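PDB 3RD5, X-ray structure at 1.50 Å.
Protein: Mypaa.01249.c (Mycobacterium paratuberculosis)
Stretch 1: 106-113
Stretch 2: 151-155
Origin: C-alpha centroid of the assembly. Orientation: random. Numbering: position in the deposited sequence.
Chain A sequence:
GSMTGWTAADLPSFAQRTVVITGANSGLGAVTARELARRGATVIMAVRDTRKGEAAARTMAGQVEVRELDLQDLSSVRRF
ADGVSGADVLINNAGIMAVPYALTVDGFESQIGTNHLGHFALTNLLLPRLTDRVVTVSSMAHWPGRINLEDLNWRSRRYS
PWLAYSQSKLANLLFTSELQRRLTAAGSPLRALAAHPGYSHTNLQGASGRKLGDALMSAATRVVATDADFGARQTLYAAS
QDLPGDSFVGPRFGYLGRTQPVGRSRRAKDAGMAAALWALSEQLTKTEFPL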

ATOM      1  N   ASP A 106     -14.188  -2.076 -13.288  1.00 17.98           N
ATOM      2  CA  ASP A 106     -15.111  -2.800 -12.423  1.00 17.87           C
ATOM      3  C   ASP A 106     -16.221  -1.951 -11.785  1.00 17.78           C
ATOM      4  O   ASP A 106     -17.026  -2.457 -10.994  1.00 20.01           O
ATOM      5  CB  ASP A 106     -14.280  -3.546 -11.353  1.00 17.08           C
ATOM      6  CG  ASP A 106     -13.243  -4.469 -11.994  1.00 20.04           C
ATOM      7  OD1 ASP A 106     -13.679  -5.473 -12.619  1.00 22.77           O
ATOM      8  OD2 ASP A 106     -12.042  -4.143 -11.936  1.00 18.81           O
ATOM      9  N   GLY A 107     -16.258  -0.679 -12.150  1.00 18.05           N
ATOM     10  CA  GLY A 107     -17.284   0.243 -11.665  1.00 17.83           C
ATOM     11  C   GLY A 107     -17.028   0.893 -10.347  1.00 17.85           C
ATOM     12  O   GLY A 107     -17.944   1.460  -9.725  1.00 18.93           O
ATOM     13  N   PHE A 108     -15.772   0.847  -9.902  1.00 15.65           N
ATOM     14  CA  PHE A 108     -15.438   1.457  -8.630  1.00 15.08           C
ATOM     15  C   PHE A 108     -15.046   2.925  -8.834  1.00 14.38           C
ATOM     16  O   PHE A 108     -14.449   3.278  -9.843  1.00 14.67           O
ATOM     17  CB  PHE A 108     -14.253   0.758  -7.941  1.00 14.98           C
ATOM     18  CG  PHE A 108     -14.371  -0.741  -7.812  1.00 15.40           C
ATOM     19  CD1 PHE A 108     -15.586  -1.370  -7.540  1.00 14.79           C
ATOM     20  CD2 PHE A 108     -13.218  -1.521  -7.855  1.00 14.81           C
ATOM     21  CE1 PHE A 108     -15.631  -2.738  -7.403  1.00 15.24           C
ATOM     22  CE2 PHE A 108     -13.281  -2.917  -7.678  1.00 15.60           C
ATOM     23  CZ  PHE A 108     -14.508  -3.496  -7.488  1.00 15.95           C
ATOM     24  N   GLU A 109     -15.331   3.791  -7.859  1.00 14.33           N
ATOM     25  CA  GLU A 109     -14.764   5.148  -7.866  1.00 14.07           C
ATOM     26  C   GLU A 109     -13.238   4.988  -7.895  1.00 13.68           C
ATOM     27  O   GLU A 109     -12.677   4.095  -7.238  1.00 13.61           O
ATOM     28  CB  GLU A 109     -15.272   5.958  -6.672  1.00 13.31           C
ATOM     29  CG  GLU A 109     -14.749   7.376  -6.565  1.00 14.34           C
ATOM     30  CD  GLU A 109     -13.354   7.481  -5.920  1.00 13.95           C
ATOM     31  OE1 GLU A 109     -13.120   6.733  -4.941  1.00 14.39           O
ATOM     32  OE2 GLU A 109     -12.505   8.284  -6.393  1.00 13.75           O
ATOM     33  N   SER A 110     -12.555   5.815  -8.674  1.00 13.60           N
ATOM     34  CA  SER A 110     -11.159   5.471  -8.988  1.00 13.05           C
ATOM     35  C   SER A 110     -10.191   5.483  -7.807  1.00 12.99           C
ATOM     36  O   SER A 110      -9.263   4.677  -7.776  1.00 13.08           O
ATOM     37  CB  SER A 110     -10.617   6.286 -10.175  1.00 13.39           C
ATOM     38  OG  SER A 110     -10.371   7.643  -9.826  1.00 15.29           O
ATOM     39  N   GLN A 111     -10.396   6.366  -6.844  1.00 12.68           N
ATOM     40  CA  GLN A 111      -9.468   6.429  -5.711  1.00 12.39           C
ATOM     41  C   GLN A 111      -9.678   5.225  -4.798  1.00 12.52           C
ATOM     42  O   GLN A 111      -8.714   4.550  -4.434  1.00 12.60           O
ATOM     43  CB  GLN A 111      -9.541   7.768  -4.981  1.00 11.99           C
ATOM     44  CG  GLN A 111      -9.221   8.935  -5.894  1.00 12.81           C
ATOM     45  CD  GLN A 111      -9.052  10.232  -5.157  1.00 12.62           C
ATOM     46  OE1 GLN A 111      -8.078  10.417  -4.399  1.00 12.35           O
ATOM     47  NE2 GLN A 111      -9.985  11.166  -5.371  1.00 13.80           N
ATOM     48  N   ILE A 112     -10.900   4.970  -4.351  1.00 12.61           N
ATOM     49  CA  ILE A 112     -11.121   3.768  -3.523  1.00 12.11           C
ATOM     50  C   ILE A 112     -10.769   2.519  -4.324  1.00 12.15           C
ATOM     51  O   ILE A 112     -10.221   1.546  -3.765  1.00 13.22           O
ATOM     52  CB  ILE A 112     -12.541   3.732  -2.922  1.00 12.01           C
ATOM     53  CG1 ILE A 112     -12.672   2.704  -1.817  1.00 12.63           C
ATOM     54  CG2 ILE A 112     -13.616   3.454  -3.984  1.00 13.56           C
ATOM     55  CD1 ILE A 112     -11.950   3.073  -0.509  1.00 13.63           C
ATOM     56  N   GLY A 113     -11.059   2.525  -5.618  1.00 13.10           N
ATOM     57  CA  GLY A 113     -10.813   1.353  -6.461  1.00 13.70           C
ATOM     58  C   GLY A 113      -9.335   1.041  -6.624  1.00 13.72           C
ATOM     59  O   GLY A 113      -8.931  -0.136  -6.587  1.00 14.34           O
ATOM     60  N   ASP A 151     -22.495   3.579   0.255  1.00 16.74           N
ATOM     61  CA  ASP A 151     -22.197   4.226  -1.028  1.00 16.03           C
ATOM     62  C   ASP A 151     -20.682   4.486  -1.109  1.00 15.17           C
ATOM     63  O   ASP A 151     -20.205   5.620  -1.285  1.00 15.53           O
ATOM     64  CB  ASP A 151     -23.012   5.501  -1.244  1.00 16.89           C
ATOM     65  CG  ASP A 151     -22.897   6.041  -2.645  1.00 17.26           C
ATOM     66  OD1 ASP A 151     -22.444   5.314  -3.552  1.00 18.02           O
ATOM     67  OD2 ASP A 151     -23.282   7.229  -2.792  1.00 19.43           O
ATOM     68  N   LEU A 152     -19.920   3.416  -1.006  1.00 14.07           N
ATOM     69  CA  LEU A 152     -18.449   3.492  -1.017  1.00 13.64           C
ATOM     70  C   LEU A 152     -17.929   4.126  -2.307  1.00 13.60           C
ATOM     71  O   LEU A 152     -16.899   4.823  -2.287  1.00 13.44           O
ATOM     72  CB  LEU A 152     -17.861   2.094  -0.850  1.00 13.61           C
ATOM     73  CG  LEU A 152     -16.368   2.053  -0.533  1.00 13.39           C
ATOM     74  CD1 LEU A 152     -16.051   2.375   0.935  1.00 14.87           C
ATOM     75  CD2 LEU A 152     -15.801   0.631  -0.918  1.00 15.91           C
ATOM     76  N   ASN A 153     -18.630   3.879  -3.419  1.00 14.29           N
ATOM     77  CA  ASN A 153     -18.193   4.306  -4.741  1.00 14.30           C
ATOM     78  C   ASN A 153     -18.796   5.634  -5.209  1.00 13.97           C
ATOM     79  O   ASN A 153     -18.667   5.986  -6.385  1.00 15.03           O
ATOM     80  CB  ASN A 153     -18.436   3.175  -5.754  1.00 15.06           C
ATOM     81  CG  ASN A 153     -17.476   2.023  -5.555  1.00 14.94           C
ATOM     82  OD1 ASN A 153     -16.262   2.209  -5.605  1.00 14.97           O
ATOM     83  ND2 ASN A 153     -17.995   0.817  -5.248  1.00 19.23           N
ATOM     84  N   TRP A 154     -19.348   6.407  -4.292  1.00 13.97           N
ATOM     85  CA  TRP A 154     -19.761   7.810  -4.568  1.00 13.99           C
ATOM     86  C   TRP A 154     -20.743   7.858  -5.737  1.00 15.85           C
ATOM     87  O   TRP A 154     -20.675   8.766  -6.580  1.00 16.08           O
ATOM     88  CB  TRP A 154     -18.519   8.681  -4.843  1.00 13.65           C
ATOM     89  CG  TRP A 154     -17.527   8.816  -3.714  1.00 14.02           C
ATOM     90  CD1 TRP A 154     -16.542   7.926  -3.368  1.00 13.88           C
ATOM     91  CD2 TRP A 154     -17.402   9.926  -2.815  1.00 13.21           C
ATOM     92  NE1 TRP A 154     -15.822   8.422  -2.311  1.00 13.58           N
ATOM     93  CE2 TRP A 154     -16.339   9.633  -1.948  1.00 12.29           C
ATOM     94  CE3 TRP A 154     -18.095  11.143  -2.664  1.00 13.29           C
ATOM     95  CZ2 TRP A 154     -15.933  10.502  -0.934  1.00 13.93           C
ATOM     96  CZ3 TRP A 154     -17.698  12.011  -1.651  1.00 14.45           C
ATOM     97  CH2 TRP A 154     -16.628  11.680  -0.796  1.00 14.71           C
ATOM     98  N   ARG A 155     -21.684   6.926  -5.759  1.00 16.62           N
ATOM     99  CA  ARG A 155     -22.672   6.875  -6.852  1.00 17.80           C
ATOM    100  C   ARG A 155     -23.848   7.825  -6.664  1.00 18.96           C
ATOM    101  O   ARG A 155     -24.461   8.278  -7.662  1.00 19.14           O
ATOM    102  CB  ARG A 155     -23.201   5.441  -6.967  1.00 18.73           C
ATOM    103  CG  ARG A 155     -24.117   5.218  -8.161  1.00 24.09           C
ATOM    104  CD  ARG A 155     -23.407   5.402  -9.464  1.00 30.56           C
ATOM    105  NE  ARG A 155     -24.393   5.427 -10.546  1.00 37.28           N
ATOM    106  CZ  ARG A 155     -25.052   6.516 -10.946  1.00 39.77           C
ATOM    107  NH1 ARG A 155     -24.821   7.716 -10.387  1.00 37.41           N
ATOM    108  NH2 ARG A 155     -25.942   6.401 -11.933  1.00 42.13           N
TER
HETATM  109  O   HOH W   1     -13.044   7.140  -2.138  1.00 12.85           O

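The contact between residues 106-113 and 151-155 is small, burying 284 Å² over both sides, and it is built around a single direct hydrogen bond flanked by apolar packing and a water bridge. Stretch 2 presents a type I beta turn running from Asp151 to Trp154, closed by a backbone hydrogen bond from Trp154 N to Asp151 O (3.2 Å). Asp151 does not itself reach stretch 1. Its contribution is local: Asp151 OD1 accepts a hydrogen bond from Arg155 N at 2.8 Å, so that the carboxylate ties the end of the stretch back to its beginning.

Leu152 follows as the apolar part of the turn. Its CA-to-CB bond points sideways, but with chi1 t and chi2 p the end of the side chain comes nearer to stretch 1, and Leu152 CD2 packs 3.9 Å from CG1 of Ile112. Both residues are buried, and their branched aliphatic side chains suit this buried apolar contact.

Asn153 has more of its surface covered by the other stretch than any other residue here, 80 Å². Its CB also points sideways, yet the m rotamer carries the amide to stretch 1, where Asn153 OD1 accepts a hydrogen bond from Glu109 N (2.9 Å, N-H...O angle 146°). This backbone amide lies just ahead of the helix that begins at Ser110, and the short side chain of asparagine brings a carbonyl oxygen to it while Glu109 CA and Asn153 CA lie 4.7 Å apart. Asn153 OD1 also lies 3.2 Å from Phe108 CA and 3.3 Å from Ile112 CG2, while ND2 approaches the Phe108 ring obliquely.

Trp154 directs its CB toward stretch 1 and adopts phi/psi of 57/42, an uncommon left-handed conformation for a residue with a side chain. The indole packs against the aliphatic portion of Glu109; Trp154 CD1 is 3.7 Å from Glu109 CG. Trp154 NE1 donates to water 1 at 3.1 Å, and that water in turn donates to Glu109 OE1 at 2.8 Å, linking the two side chains through solvent. Glu109 therefore serves several roles: its methylene groups meet the indole, while its carboxylate caps the helix, Glu109 OE1 accepting from Ile112 N and Glu109 OE2 from Gln111 N, both at 2.9 Å. These bonds satisfy the buried carboxylate and hold it where the water can bridge to Trp154.

Arg155 ends the stretch exposed and makes no contact with stretch 1; its backbone N makes the hydrogen bond to Asp151 OD1 within the stretch.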